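Long-range contacts in uncharacterized conserved protein YjbQ/UPF0047 family, ortholog yugU B.subtilis (Clostridium acetobutylicum, PDB 1VMH), which is of unknown function but belongs to the YjbQ/UPF0047 family, adopts the YjbQ-like fold and assembles from three copies of the chain: residues D27-T33 and G125-F131; A59-I63 and M105-I111; N95-K101 and E130-P134. The contacts are given in a common frame with arbitrary orientation. Residues are numbered along the deposited sequence.

In the fold
Following the chain from its N terminus shows how a compact fold can be tied by a few distant pairings. Strand 28-31 waits some ninety residues before strand 124-130 returns beside it, so interaction 1 closes the longest loop. Interaction 2 is nested within that loop: strand 59-65, the other neighbour of strand 124-130, meets the turn between helix 96-105 and strand 108-114, joining the three-stranded sheet to the five-stranded one. Interaction 3 crosses interaction 2, setting the start of the same helix against the loop after strand 124-130. It shares Glu130 and Phe131 with interaction 1, and the Phe131 ring also packs on Met105 of interaction 2.

Interaction 1 (D27-T33 and G125-F131); sequences DQFIDIT and GIYFTEF
Strand 28-31 and strand 125-130 pair antiparallel, their axes 4.5 Å apart and their directions at 146°. Gln28-Glu130 and Ile30-Phe128 are hydrogen-bonded pairs: Gln28 N to Glu130 O 2.9 Å, Glu130 N to Gln28 O 2.8 Å, and both Ile30 N to Phe128 O and Phe128 N to Ile30 O 2.9 Å. Alternating with these, Phe29-Thr129 and Asp31-Tyr127 are non-hydrogen-bonded pairs. On the face of this second set, Phe29 and Tyr127 both take m, their rings oblique at 53° with Phe29 CB 3.6 Å from Tyr127 CD1; Thr129, in p, puts CG2 over the Phe29 ring, a CH-pi contact 3.8 Å from its centroid. On the opposite face, Ile30 (m) brings CD1 to 4.1 Å from Phe128 CD1, Phe128 being t. Ile32 (p, t) sets CG1 3.9 Å from Ile126 CG2 and donates N to Ile126 O (2.8 Å); around it Asp31, in t, forms an Asx turn, OD1 accepting from Thr33 N at 2.9 Å and Thr33 OG1 at 2.6 Å. Thr33 OG1 (chi1 m) in turn accepts from Ile126 N at 2.9 Å. Helix 33-43 starts here; helix 69-82 covers Phe29, and strand 59-65 flanks strand 124-130 on its other edge.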
# COMPACT_ATOMS: atom_id res chain seq x y z
N ASP A 27 19.46 1.56 -5.98
CA ASP A 27 18.05 1.97 -5.97
C ASP A 27 17.67 2.67 -7.26
O ASP A 27 18.47 3.39 -7.86
CB ASP A 27 17.65 2.75 -4.71
CG ASP A 27 18.42 4.02 -4.50
OD1 ASP A 27 19.28 4.40 -5.33
OD2 ASP A 27 18.18 4.68 -3.45
N GLN A 28 16.42 2.45 -7.70
CA GLN A 28 16.01 2.91 -9.01
C GLN A 28 14.50 2.86 -9.15
O GLN A 28 13.88 1.91 -8.68
CB GLN A 28 16.64 2.01 -10.08
CG GLN A 28 16.56 2.52 -11.50
CD GLN A 28 17.18 1.59 -12.50
OE1 GLN A 28 17.79 0.61 -12.12
NE2 GLN A 28 17.03 1.89 -13.78
N PHE A 29 13.91 3.88 -9.76
CA PHE A 29 12.50 3.85 -10.17
C PHE A 29 12.50 3.58 -11.67
O PHE A 29 13.14 4.32 -12.45
CB PHE A 29 11.78 5.18 -9.93
CG PHE A 29 11.16 5.33 -8.58
CD1 PHE A 29 11.78 4.85 -7.42
CD2 PHE A 29 9.93 5.98 -8.46
CE1 PHE A 29 11.14 5.02 -6.16
CE2 PHE A 29 9.35 6.17 -7.23
CZ PHE A 29 9.94 5.70 -6.10
N ILE A 30 11.80 2.55 -12.09
CA ILE A 30 11.67 2.20 -13.51
C ILE A 30 10.19 2.36 -13.91
O ILE A 30 9.29 1.74 -13.31
CB ILE A 30 12.15 0.76 -13.80
CG1 ILE A 30 13.63 0.62 -13.41
CG2 ILE A 30 11.91 0.44 -15.27
CD1 ILE A 30 13.87 0.08 -12.03
N ASP A 31 9.92 3.22 -14.90
CA ASP A 31 8.55 3.49 -15.33
C ASP A 31 8.07 2.35 -16.22
O ASP A 31 8.54 2.19 -17.34
CB ASP A 31 8.51 4.80 -16.13
CG ASP A 31 7.11 5.23 -16.47
OD1 ASP A 31 6.20 4.40 -16.53
OD2 ASP A 31 6.92 6.43 -16.77
N ILE A 32 7.15 1.55 -15.69
CA ILE A 32 6.61 0.39 -16.37
C ILE A 32 5.20 0.61 -16.89
O ILE A 32 4.51 -0.34 -17.29
CB ILE A 32 6.68 -0.87 -15.49
CG1 ILE A 32 5.95 -0.69 -14.15
CG2 ILE A 32 8.15 -1.20 -15.24
CD1 ILE A 32 5.75 -1.98 -13.36
N THR A 33 4.77 1.86 -16.97
CA THR A 33 3.40 2.18 -17.40
C THR A 33 3.09 1.55 -18.76
O THR A 33 2.03 0.95 -18.94
CB THR A 33 3.16 3.70 -17.47
OG1 THR A 33 3.59 4.33 -16.24
CG2 THR A 33 1.73 4.02 -17.71
N GLY A 125 2.34 7.86 -13.28
CA GLY A 125 2.89 6.62 -13.87
C GLY A 125 3.11 5.55 -12.85
O GLY A 125 3.13 5.81 -11.66
N ILE A 126 3.27 4.33 -13.36
CA ILE A 126 3.42 3.12 -12.57
C ILE A 126 4.88 2.75 -12.58
O ILE A 126 5.50 2.68 -13.66
CB ILE A 126 2.63 1.96 -13.14
CG1 ILE A 126 1.14 2.30 -13.30
CG2 ILE A 126 2.81 0.74 -12.23
CD1 ILE A 126 0.44 1.44 -14.35
N TYR A 127 5.49 2.58 -11.39
CA TYR A 127 6.90 2.33 -11.23
C TYR A 127 7.22 1.05 -10.50
O TYR A 127 6.61 0.72 -9.49
CB TYR A 127 7.51 3.44 -10.40
CG TYR A 127 7.73 4.72 -11.11
CD1 TYR A 127 8.82 4.86 -11.95
CD2 TYR A 127 6.91 5.80 -10.92
CE1 TYR A 127 9.08 6.05 -12.60
CE2 TYR A 127 7.18 7.00 -11.54
CZ TYR A 127 8.26 7.10 -12.38
OH TYR A 127 8.55 8.31 -13.01
N PHE A 128 8.16 0.30 -11.05
CA PHE A 128 8.90 -0.71 -10.28
C PHE A 128 9.98 0.02 -9.46
O PHE A 128 10.77 0.79 -10.04
CB PHE A 128 9.58 -1.66 -11.26
CG PHE A 128 10.26 -2.82 -10.64
CD1 PHE A 128 11.53 -2.72 -10.16
CD2 PHE A 128 9.63 -4.05 -10.53
CE1 PHE A 128 12.18 -3.81 -9.58
CE2 PHE A 128 10.29 -5.13 -9.99
CZ PHE A 128 11.53 -5.01 -9.50
N THR A 129 9.99 -0.17 -8.13
CA THR A 129 10.91 0.51 -7.24
C THR A 129 11.98 -0.50 -6.77
O THR A 129 11.73 -1.33 -5.88
CB THR A 129 10.21 1.19 -6.02
OG1 THR A 129 9.56 0.19 -5.22
CG2 THR A 129 9.06 2.08 -6.53
N GLU A 130 13.16 -0.43 -7.37
CA GLU A 130 14.27 -1.28 -7.01
C GLU A 130 14.96 -0.70 -5.81
O GLU A 130 15.37 0.46 -5.85
CB GLU A 130 15.24 -1.38 -8.18
CG GLU A 130 16.56 -2.11 -7.87
CD GLU A 130 16.31 -3.57 -7.60
OE1 GLU A 130 15.92 -3.92 -6.48
OE2 GLU A 130 16.53 -4.39 -8.52
N PHE A 131 15.18 -1.52 -4.77
CA PHE A 131 16.01 -1.13 -3.64
C PHE A 131 17.29 -1.96 -3.38
O PHE A 131 18.05 -1.64 -2.45
CB PHE A 131 15.17 -1.04 -2.38
CG PHE A 131 14.04 -0.04 -2.50
CD1 PHE A 131 14.32 1.32 -2.64
CD2 PHE A 131 12.72 -0.46 -2.49
CE1 PHE A 131 13.29 2.25 -2.74
CE2 PHE A 131 11.68 0.47 -2.60
CZ PHE A 131 11.96 1.80 -2.74

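Interaction 2 (A59-I63 and M105-I111); sequences AGITI and MGSSQQI
Two hydrogen bonds hold Ile61 by both ends of its backbone: Ile61 N donates to Gly106 O at 2.9 Å, and Gln109 NE2 donates to Ile61 O at 3.0 Å. Gln109 reaches it by folding back in an m, m rotamer. Water 1 adds a bridge, 2.6 Å from Thr62 OG1 and donating to Met105 O at 2.7 Å; Thr62 OG1 also bonds Ser103 of the second subunit. The backbone of 59-63 is extended, whereas 105-111 leaves a helix at Gly106 (phi 114°, psi 153°) and becomes strand 108-111, whose axis passes 5.8 Å from that of 59-63 at 28°. The closest CA pairs are Gly60-Ser107 at 4.9 Å and Ile61-Ser108 at 5.4 Å. Neither glycine could readily be bulkier: a CB on Gly60 would run into Gly106 O, which sits 3.2 Å from Gly60 CA, and one on Gly106 would jam against the preceding carbonyl. Ile61 (m, m) sets CG2 3.6 Å from Gln109 CG, and Ile63 (m, t) extends CD1 to 3.7 Å from Ile111 CG1, filling the seam between the two sheets. Gln110 points away and hydrogen-bonds Gln110 of both other subunits, a ring of like residues as expected near a threefold axis. The chemistry implies a buried joint in which backbone polar groups are met by a turn, a glutamine and a water, beside the apolar packing of Ile61, Ile63 and Ile111.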
# COMPACT_ATOMS: atom_id res chain seq x y z
N ALA A 59 12.14 -5.14 -3.59
CA ALA A 59 11.64 -4.18 -4.54
C ALA A 59 10.11 -4.09 -4.34
O ALA A 59 9.51 -4.87 -3.61
CB ALA A 59 11.99 -4.56 -5.94
N GLY A 60 9.50 -3.11 -4.97
CA GLY A 60 8.07 -2.92 -4.84
C GLY A 60 7.51 -2.20 -6.05
O GLY A 60 8.17 -2.09 -7.11
N ILE A 61 6.25 -1.79 -5.92
CA ILE A 61 5.53 -1.06 -6.97
C ILE A 61 4.93 0.19 -6.36
O ILE A 61 4.36 0.13 -5.27
CB ILE A 61 4.38 -1.90 -7.59
CG1 ILE A 61 4.86 -3.30 -8.02
CG2 ILE A 61 3.71 -1.14 -8.72
CD1 ILE A 61 5.81 -3.39 -9.19
N THR A 62 5.05 1.32 -7.02
CA THR A 62 4.34 2.51 -6.59
C THR A 62 3.80 3.28 -7.78
O THR A 62 4.13 2.95 -8.91
CB THR A 62 5.22 3.46 -5.74
OG1 THR A 62 4.36 4.38 -5.02
CG2 THR A 62 6.21 4.21 -6.59
N ILE A 63 2.96 4.27 -7.55
CA ILE A 63 2.42 5.13 -8.65
C ILE A 63 2.76 6.54 -8.24
O ILE A 63 2.43 6.94 -7.12
CB ILE A 63 0.92 4.90 -8.82
CG1 ILE A 63 0.66 3.44 -9.26
CG2 ILE A 63 0.30 5.87 -9.81
CD1 ILE A 63 -0.78 3.02 -9.53
N MET A 105 6.63 0.91 0.03
CA MET A 105 6.03 1.18 -1.29
C MET A 105 4.85 0.27 -1.55
O MET A 105 3.81 0.70 -2.07
CB MET A 105 7.08 1.02 -2.41
CG MET A 105 8.22 2.02 -2.33
SD MET A 105 7.73 3.74 -2.54
CE MET A 105 7.54 4.25 -0.82
N GLY A 106 5.00 -1.01 -1.22
CA GLY A 106 4.01 -2.01 -1.50
C GLY A 106 4.45 -3.06 -2.50
O GLY A 106 5.28 -2.82 -3.38
N SER A 107 3.86 -4.25 -2.35
CA SER A 107 4.13 -5.39 -3.22
C SER A 107 3.32 -5.37 -4.51
O SER A 107 3.72 -6.02 -5.47
CB SER A 107 3.84 -6.69 -2.45
OG SER A 107 2.50 -6.70 -1.93
N SER A 108 2.27 -4.56 -4.58
CA SER A 108 1.46 -4.43 -5.79
C SER A 108 0.75 -3.11 -5.80
O SER A 108 0.60 -2.43 -4.77
CB SER A 108 0.43 -5.56 -5.88
OG SER A 108 -0.61 -5.39 -4.92
N GLN A 109 0.35 -2.71 -6.99
CA GLN A 109 -0.60 -1.64 -7.14
C GLN A 109 -1.63 -2.06 -8.20
O GLN A 109 -1.41 -2.96 -9.04
CB GLN A 109 0.06 -0.32 -7.50
CG GLN A 109 1.14 0.14 -6.52
CD GLN A 109 0.63 0.46 -5.15
OE1 GLN A 109 -0.57 0.67 -4.95
NE2 GLN A 109 1.55 0.56 -4.18
N GLN A 110 -2.73 -1.33 -8.23
CA GLN A 110 -3.79 -1.61 -9.19
C GLN A 110 -4.33 -0.32 -9.77
O GLN A 110 -4.30 0.75 -9.13
CB GLN A 110 -4.86 -2.55 -8.66
CG GLN A 110 -5.66 -2.07 -7.54
CD GLN A 110 -6.73 -3.10 -7.14
OE1 GLN A 110 -7.10 -4.04 -7.92
NE2 GLN A 110 -7.19 -2.95 -5.93
N ILE A 111 -4.74 -0.41 -11.04
CA ILE A 111 -5.17 0.74 -11.81
C ILE A 111 -6.47 0.36 -12.52
O ILE A 111 -6.62 -0.74 -13.07
CB ILE A 111 -4.08 1.13 -12.84
CG1 ILE A 111 -2.71 1.30 -12.16
CG2 ILE A 111 -4.48 2.40 -13.61
CD1 ILE A 111 -1.87 0.04 -12.13
O HOH W 1 3.10 3.16 -3.05

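Interaction 3 (N95-K101 and E130-P134); sequences NSHAHIK and EFDGP
This is a buried helix-to-loop contact in the YjbQ-like fold: the first turns of helix 96-105 receive the loop that leaves strand 124-130 toward strand 136-143. It illustrates how one aromatic side chain and two waters can dock a loop on a helix. Asn95 takes the N-cap position, though its side chain makes no capping bond, and Ala98 stands nearest the loop, its CA 4.8 Å from that of Phe131. Phe131, chi1 m and chi2 -65°, lays its ring under Lys101, whose CB sits 3.6 Å from the ring centroid, 7° off the normal, in a CH-pi contact. Lys101 runs m, t, m, t and brings CE to 3.6 Å from Phe131 CD1, while Ala98 CB meets Phe131 CB at 3.6 Å. Asp132, in t, places OD2 3.2 Å from Asn95 ND2, which donates; Asp132 OD2 also salt-bridges Arg135, its stronger partner. Asp132 N donates to Glu130 OE1 at 3.0 Å, an oxygen that also salt-bridges Arg137. Two waters donate to Phe131 O: one, at 2.8 Å, lies 2.8 Å from His97 NE2, His97 being in p; the other, 2.7 Å from Phe131 O, accepts from Lys101 NZ at 2.8 Å.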
# COMPACT_ATOMS: atom_id res chain seq x y z
N ASN A 95 20.83 -6.11 3.43
CA ASN A 95 19.82 -5.42 2.62
C ASN A 95 18.49 -5.22 3.30
O ASN A 95 17.47 -4.96 2.64
CB ASN A 95 19.68 -6.11 1.25
CG ASN A 95 19.28 -7.53 1.38
OD1 ASN A 95 19.04 -8.01 2.48
ND2 ASN A 95 19.21 -8.25 0.25
N SER A 96 18.49 -5.21 4.63
CA SER A 96 17.25 -4.93 5.33
C SER A 96 16.65 -3.56 4.95
O SER A 96 15.43 -3.39 4.95
CB SER A 96 17.41 -5.03 6.85
OG SER A 96 17.40 -6.39 7.24
N HIS A 97 17.50 -2.58 4.70
CA HIS A 97 16.98 -1.26 4.25
C HIS A 97 16.04 -1.43 3.07
O HIS A 97 14.98 -0.78 2.96
CB HIS A 97 18.13 -0.32 3.88
CG HIS A 97 18.95 -0.78 2.71
ND1 HIS A 97 19.84 -1.82 2.81
CD2 HIS A 97 19.00 -0.36 1.43
CE1 HIS A 97 20.41 -2.02 1.63
NE2 HIS A 97 19.92 -1.14 0.78
N ALA A 98 16.42 -2.31 2.17
CA ALA A 98 15.64 -2.59 0.95
C ALA A 98 14.34 -3.30 1.30
O ALA A 98 13.29 -3.01 0.72
CB ALA A 98 16.43 -3.40 -0.02
N HIS A 99 14.40 -4.27 2.21
CA HIS A 99 13.20 -4.96 2.65
C HIS A 99 12.17 -3.97 3.26
O HIS A 99 10.95 -4.08 3.02
CB HIS A 99 13.51 -6.05 3.68
CG HIS A 99 14.18 -7.26 3.11
ND1 HIS A 99 13.49 -8.19 2.36
CD2 HIS A 99 15.46 -7.70 3.18
CE1 HIS A 99 14.33 -9.15 1.99
NE2 HIS A 99 15.52 -8.89 2.48
N ILE A 100 12.68 -2.99 4.02
CA ILE A 100 11.81 -2.01 4.66
C ILE A 100 11.16 -1.14 3.60
O ILE A 100 9.95 -0.93 3.60
CB ILE A 100 12.58 -1.12 5.64
CG1 ILE A 100 13.04 -1.95 6.85
CG2 ILE A 100 11.75 0.05 6.10
CD1 ILE A 100 14.16 -1.31 7.59
N LYS A 101 11.97 -0.60 2.72
CA LYS A 101 11.45 0.29 1.71
C LYS A 101 10.47 -0.42 0.77
O LYS A 101 9.48 0.17 0.33
CB LYS A 101 12.58 0.97 0.94
CG LYS A 101 13.38 1.89 1.84
CD LYS A 101 14.51 2.66 1.16
CE LYS A 101 15.62 1.80 0.70
NZ LYS A 101 16.83 2.63 0.17
N GLU A 130 13.16 -0.43 -7.37
CA GLU A 130 14.27 -1.28 -7.01
C GLU A 130 14.96 -0.70 -5.81
O GLU A 130 15.37 0.46 -5.85
CB GLU A 130 15.24 -1.38 -8.18
CG GLU A 130 16.56 -2.11 -7.87
CD GLU A 130 16.31 -3.57 -7.60
OE1 GLU A 130 15.92 -3.92 -6.48
OE2 GLU A 130 16.53 -4.39 -8.52
N PHE A 131 15.18 -1.52 -4.77
CA PHE A 131 16.01 -1.13 -3.64
C PHE A 131 17.29 -1.96 -3.38
O PHE A 131 18.05 -1.64 -2.45
CB PHE A 131 15.17 -1.04 -2.38
CG PHE A 131 14.04 -0.04 -2.50
CD1 PHE A 131 14.32 1.32 -2.64
CD2 PHE A 131 12.72 -0.46 -2.49
CE1 PHE A 131 13.29 2.25 -2.74
CE2 PHE A 131 11.68 0.47 -2.60
CZ PHE A 131 11.96 1.80 -2.74
N ASP A 132 17.52 -2.99 -4.18
CA ASP A 132 18.73 -3.85 -4.09
C ASP A 132 19.24 -4.29 -5.44
O ASP A 132 19.47 -5.47 -5.68
CB ASP A 132 18.46 -5.06 -3.20
CG ASP A 132 19.74 -5.81 -2.82
OD1 ASP A 132 20.81 -5.17 -2.68
OD2 ASP A 132 19.64 -7.04 -2.64
N GLY A 133 19.40 -3.33 -6.35
CA GLY A 133 19.94 -3.64 -7.68
C GLY A 133 21.45 -3.56 -7.67
O GLY A 133 22.05 -3.25 -6.65
N PRO A 134 22.08 -3.83 -8.82
CA PRO A 134 21.50 -4.21 -10.10
C PRO A 134 21.18 -5.71 -10.14
O PRO A 134 22.00 -6.55 -9.72
CB PRO A 134 22.61 -3.86 -11.09
CG PRO A 134 23.85 -4.09 -10.33
CD PRO A 134 23.55 -3.70 -8.91
O HOH W 2 20.82 -1.41 -1.91
O HOH W 3 18.09 0.95 -1.63